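Local coordinates for tRNA threonylcarbamoyladenosine dehydratase (PDB 4D7A), which catalyses the ATP-dependent dehydration of threonylcarbamoyladenosine at position 37 of tRNAs to its cyclic form, and can accept sulfur in vitro from the cysteine desulfurase CsdA, at residues C34-G39 with T58-D63; D63-T68 with D79-A84. All coordinates share one frame; numbering follows the deposited sequence. Where two conformers were deposited one is given.

Contact 1 (C34-G39 with T58-D63); sequences CVVGIG and TLIDMD. With AMP (adenosine monophosphate), chain K.
Two donors grip OD2 of Asp-61: the backbone N of Ile-38, 2.8 Å from it, and the ribose hydroxyl O3' of AMP, 2.6 Å from it. The amide of Ile-38 arrives on the anti side of that oxygen, 18° out of the carboxylate plane. The other oxygen, OD1, lies 2.6 Å from AMP O2' and also accepts the N-H of Asp-63 at 3.0 Å from above the carboxylate plane, which closes an Asx turn. Because CG of Asp-61 stands anti to the backbone N (chi1 -155°), its carboxylate can reach both the glycine-rich turn and the ribose. Asp-63 OD2 lies equally near O2', so two carboxylates flank this hydroxyl.

Behind this site, strands 32-36 and 56-60 run parallel. The N-H of Val-35 bonds to Thr-58 O, Val-35 O receives Ile-60 N, and Gly-37 N bonds to Ile-60 O. On one face of the sheet SG of Cys-34 packs on CD1 of Ile-60 (3.6 Å), while CG1 of Val-36 lies 3.6 Å from C2 of the adenine. On the face that carries Leu-59, which touches Ala-46 of helix 42-51, CD1 of Ile-38, from the loop, meets CD2 of Leu-59 at 3.7 Å, the two side chains crossing at about a right angle. CA of Gly-39 lies 3.3 Å from O5' of AMP, so the backbone itself lines the pocket.

An acid just past the end of the second strand of a Rossmann-type unit thus reads the ribose diol, and its bond to Ile-38 N probably couples ribose binding to the shape of the turn.

Contact 2 (D63-T68 with D79-A84); sequences DDVCVT and DNVGLA. With AMP (adenosine monophosphate), chain K.
The long loop between strand 56-60 and helix 85-96 folds back on itself here: a part near its start, 63-68, is pinned to a type II beta turn, Asn-80 to Leu-83, that leads into the helix. Two backbone bonds, both centred on Val-65, make the clasp. Its N-H bonds to Leu-83 O (2.7 Å), and its own carbonyl O receives the N-H of Gly-82 at 2.9 Å. The turn itself is closed by Leu-83 N bonding to Asn-80 O, and Gly-82 takes the third position of the turn with a positive phi (98°), as glycine commonly does in type II turns.

The side chain of Val-65 is turned into the turn. With CG1 opposite the backbone N across the CA-CB bond (chi1 180°), CG1 leans along Asn-80 and Val-81, coming 4.0 Å from Val-81 CA, while CG2 comes within 3.6 Å of Leu-83 O. CB of Val-65 approaches Asn-80 O to 3.4 Å, so two carbonyl oxygens of the turn border this one valine. Val-81 packs back against 65-67, its CG1 3.9 Å from Val-65 O and its CG2 4.1 Å from Val-67 N. Val-67 in turn packs on Arg-12 of the second subunit. Near the helix start, OD1 of Asp-64 lies 3.5 Å from CA of Ala-84, the N-cap residue.

Val-65 is the buried member of an otherwise surface-lying contact; its side chain also touches His-75 and Lys-85, the latter in helix 85-96. ND2 of Asn-80 bonds to His-75 O, and the side chains of Asn-80 and Leu-83 rest on Val-88 of helix 85-96.

The two contacts follow in series along the chain, their centres about 14 Å apart, and Asp-63 belongs to both. Contact 1 lies in the buried beta-alpha-beta unit of strand 32-36, helix 42-51 and strand 56-60; contact 2 lies farther out, about 20 Å from the centre of the chain to its own centre, in the loop running from strand 56-60 to helix 85-96. That helix brings Lys-85, which also bonds to AMP, close behind the turn, and Arg-72, from the loop between the segments of contact 2, also binds the nucleotide. The chain thus runs from the sheet's end, past the nucleotide at Asp-63, to a surface loop that touches the second subunit.

Contact 1 (C34-G39 with T58-D63)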
# COMPACT_ATOMS: atom_id res chain seq x y z
N CYS B 34 -17.84 6.05 0.88
CA CYS B 34 -17.40 7.31 1.45
C CYS B 34 -16.11 7.09 2.22
O CYS B 34 -16.05 6.22 3.10
CB CYS B 34 -18.47 7.86 2.40
SG CYS B 34 -18.08 9.49 3.10
N VAL B 35 -15.09 7.90 1.92
CA VAL B 35 -13.86 7.88 2.72
C VAL B 35 -13.78 9.17 3.50
O VAL B 35 -13.77 10.26 2.91
CB VAL B 35 -12.59 7.75 1.85
CG1 VAL B 35 -11.36 7.59 2.74
CG2 VAL B 35 -12.72 6.55 0.93
N VAL B 36 -13.73 9.06 4.83
CA VAL B 36 -13.64 10.24 5.69
C VAL B 36 -12.22 10.38 6.24
O VAL B 36 -11.76 9.54 7.02
CB VAL B 36 -14.63 10.19 6.86
CG1 VAL B 36 -14.68 11.55 7.53
CG2 VAL B 36 -16.03 9.80 6.37
N GLY B 37 -11.55 11.44 5.81
CA GLY B 37 -10.15 11.66 6.15
C GLY B 37 -9.29 11.15 5.01
O GLY B 37 -9.20 9.95 4.80
N ILE B 38 -8.64 12.06 4.30
CA ILE B 38 -7.84 11.68 3.13
C ILE B 38 -6.35 11.88 3.46
O ILE B 38 -5.62 12.60 2.76
CB ILE B 38 -8.26 12.51 1.88
CG1 ILE B 38 -9.79 12.54 1.75
CG2 ILE B 38 -7.64 11.94 0.59
CD1 ILE B 38 -10.42 11.14 1.64
N GLY B 39 -5.90 11.25 4.55
CA GLY B 39 -4.53 11.42 5.02
C GLY B 39 -3.67 10.19 4.83
O GLY B 39 -3.73 9.52 3.80
N THR B 58 -17.11 9.19 -2.43
CA THR B 58 -17.15 10.51 -1.81
C THR B 58 -15.94 10.66 -0.90
O THR B 58 -15.59 9.73 -0.15
CB THR B 58 -18.45 10.72 -1.00
OG1 THR B 58 -19.57 10.77 -1.89
CG2 THR B 58 -18.38 12.04 -0.22
N LEU B 59 -15.28 11.82 -0.98
CA LEU B 59 -14.12 12.13 -0.16
C LEU B 59 -14.43 13.29 0.77
O LEU B 59 -14.86 14.35 0.31
CB LEU B 59 -12.91 12.50 -1.02
CG LEU B 59 -12.52 11.52 -2.12
CD1 LEU B 59 -11.34 12.09 -2.89
CD2 LEU B 59 -12.18 10.16 -1.52
N ILE B 60 -14.23 13.09 2.07
CA ILE B 60 -14.52 14.15 3.05
C ILE B 60 -13.27 14.53 3.84
O ILE B 60 -12.74 13.74 4.62
CB ILE B 60 -15.65 13.74 4.03
CG1 ILE B 60 -16.86 13.23 3.25
CG2 ILE B 60 -16.02 14.94 4.93
CD1 ILE B 60 -18.12 12.97 4.11
N ASP B 61 -12.81 15.77 3.64
CA ASP B 61 -11.65 16.32 4.34
C ASP B 61 -11.62 17.81 4.06
O ASP B 61 -12.00 18.23 2.97
CB ASP B 61 -10.35 15.66 3.86
CG ASP B 61 -9.23 15.71 4.90
OD1 ASP B 61 -9.12 16.71 5.64
OD2 ASP B 61 -8.44 14.74 4.95
N MET B 62 -11.16 18.62 5.01
CA MET B 62 -11.04 20.06 4.76
C MET B 62 -9.57 20.48 4.72
O MET B 62 -9.27 21.66 4.50
CB MET B 62 -11.79 20.91 5.81
CG MET B 62 -12.18 22.31 5.31
SD MET B 62 -12.90 23.47 6.51
CE MET B 62 -14.26 22.55 7.22
N ASP B 63 -8.65 19.54 4.94
CA ASP B 63 -7.23 19.89 5.03
C ASP B 63 -6.56 20.10 3.68
O ASP B 63 -7.05 19.62 2.65
CB ASP B 63 -6.45 18.83 5.82
CG ASP B 63 -6.52 19.05 7.32
OD1 ASP B 63 -7.22 19.99 7.75
OD2 ASP B 63 -5.88 18.28 8.06
P AMP K . -2.73 11.69 9.11
O1P AMP K . -1.93 10.74 8.25
O2P AMP K . -2.04 13.02 9.28
O3P AMP K . -3.18 11.12 10.44
O5' AMP K . -4.08 11.99 8.29
C5' AMP K . -5.31 12.33 8.94
C4' AMP K . -6.33 12.96 7.99
O4' AMP K . -7.68 12.91 8.56
C3' AMP K . -6.07 14.44 7.64
O3' AMP K . -6.15 14.63 6.23
C2' AMP K . -7.22 15.17 8.33
O2' AMP K . -7.62 16.39 7.72
C1' AMP K . -8.33 14.13 8.28
N9 AMP K . -9.42 14.40 9.22
C8 AMP K . -9.24 14.68 10.53
N7 AMP K . -10.42 14.95 11.16
C5 AMP K . -11.39 14.88 10.23
C6 AMP K . -12.86 15.05 10.23
N6 AMP K . -13.53 15.37 11.35
N1 AMP K . -13.53 14.88 9.07
C2 AMP K . -12.87 14.59 7.93
N3 AMP K . -11.54 14.41 7.85
C4 AMP K . -10.74 14.54 8.95

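Contact 2 (D63-T68 with D79-A84)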
# COMPACT_ATOMS: atom_id res chain seq x y z
N ASP B 63 -8.65 19.54 4.94
CA ASP B 63 -7.23 19.89 5.03
C ASP B 63 -6.56 20.10 3.68
O ASP B 63 -7.05 19.62 2.65
CB ASP B 63 -6.45 18.83 5.82
CG ASP B 63 -6.52 19.05 7.32
OD1 ASP B 63 -7.22 19.99 7.75
OD2 ASP B 63 -5.88 18.28 8.06
N ASP B 64 -5.44 20.81 3.71
CA ASP B 64 -4.64 21.06 2.51
C ASP B 64 -3.41 20.15 2.48
O ASP B 64 -2.95 19.69 3.53
CB ASP B 64 -4.20 22.53 2.48
CG ASP B 64 -5.38 23.48 2.36
OD1 ASP B 64 -6.40 23.10 1.77
OD2 ASP B 64 -5.28 24.61 2.88
N VAL B 65 -2.87 19.91 1.29
CA VAL B 65 -1.63 19.14 1.17
C VAL B 65 -0.46 19.93 1.76
O VAL B 65 -0.26 21.09 1.42
CB VAL B 65 -1.32 18.78 -0.30
CG1 VAL B 65 -0.01 17.99 -0.39
CG2 VAL B 65 -2.47 17.98 -0.91
N CYS B 66 0.29 19.30 2.66
CA CYS B 66 1.46 19.92 3.29
C CYS B 66 2.73 19.15 2.92
O CYS B 66 2.68 17.95 2.66
CB CYS B 66 1.29 19.96 4.81
SG CYS B 66 2.69 20.71 5.68
N VAL B 67 3.87 19.83 2.91
CA VAL B 67 5.13 19.17 2.56
C VAL B 67 5.45 18.02 3.53
O VAL B 67 5.99 16.99 3.13
CB VAL B 67 6.30 20.18 2.52
CG1 VAL B 67 6.48 20.84 3.88
CG2 VAL B 67 7.57 19.49 2.07
N THR B 68 5.04 18.17 4.79
CA THR B 68 5.28 17.14 5.79
C THR B 68 4.41 15.88 5.59
O THR B 68 4.65 14.88 6.26
CB THR B 68 5.04 17.70 7.22
OG1 THR B 68 3.70 18.18 7.33
CG2 THR B 68 6.00 18.85 7.51
N ASP B 79 4.17 19.64 -6.53
CA ASP B 79 3.21 20.51 -7.19
C ASP B 79 1.83 20.56 -6.53
O ASP B 79 1.00 21.39 -6.90
CB ASP B 79 3.07 20.11 -8.67
CG ASP B 79 4.29 20.50 -9.49
OD1 ASP B 79 5.12 21.30 -9.00
OD2 ASP B 79 4.42 20.01 -10.63
N ASN B 80 1.57 19.66 -5.58
CA ASN B 80 0.26 19.64 -4.92
C ASN B 80 0.22 20.41 -3.59
O ASN B 80 -0.86 20.65 -3.05
CB ASN B 80 -0.19 18.19 -4.68
CG ASN B 80 -0.52 17.47 -5.97
OD1 ASN B 80 -0.83 18.09 -6.98
ND2 ASN B 80 -0.48 16.14 -5.94
N VAL B 81 1.38 20.79 -3.08
CA VAL B 81 1.45 21.43 -1.77
C VAL B 81 0.63 22.72 -1.79
O VAL B 81 0.78 23.54 -2.69
CB VAL B 81 2.91 21.73 -1.38
CG1 VAL B 81 2.98 22.61 -0.12
CG2 VAL B 81 3.68 20.43 -1.18
N GLY B 82 -0.26 22.87 -0.81
CA GLY B 82 -1.10 24.06 -0.73
C GLY B 82 -2.50 23.88 -1.29
O GLY B 82 -3.37 24.71 -1.04
N LEU B 83 -2.72 22.81 -2.04
CA LEU B 83 -4.04 22.53 -2.59
C LEU B 83 -4.87 21.70 -1.61
O LEU B 83 -4.31 21.07 -0.72
CB LEU B 83 -3.91 21.80 -3.93
CG LEU B 83 -3.11 22.55 -5.00
CD1 LEU B 83 -3.00 21.73 -6.27
CD2 LEU B 83 -3.73 23.92 -5.29
N ALA B 84 -6.19 21.72 -1.76
CA ALA B 84 -7.06 20.93 -0.91
C ALA B 84 -6.85 19.44 -1.18
O ALA B 84 -6.89 19.00 -2.33
CB ALA B 84 -8.52 21.32 -1.12
P AMP K . -2.73 11.69 9.11
O1P AMP K . -1.93 10.74 8.25
O2P AMP K . -2.04 13.02 9.28
O3P AMP K . -3.18 11.12 10.44
O5' AMP K . -4.08 11.99 8.29
C5' AMP K . -5.31 12.33 8.94
C4' AMP K . -6.33 12.96 7.99
O4' AMP K . -7.68 12.91 8.56
C3' AMP K . -6.07 14.44 7.64
O3' AMP K . -6.15 14.63 6.23
C2' AMP K . -7.22 15.17 8.33
O2' AMP K . -7.62 16.39 7.72
C1' AMP K . -8.33 14.13 8.28
N9 AMP K . -9.42 14.40 9.22
C8 AMP K . -9.24 14.68 10.53
N7 AMP K . -10.42 14.95 11.16
C5 AMP K . -11.39 14.88 10.23
C6 AMP K . -12.86 15.05 10.23
N6 AMP K . -13.53 15.37 11.35
N1 AMP K . -13.53 14.88 9.07
C2 AMP K . -12.87 14.59 7.93
N3 AMP K . -11.54 14.41 7.85
C4 AMP K . -10.74 14.54 8.95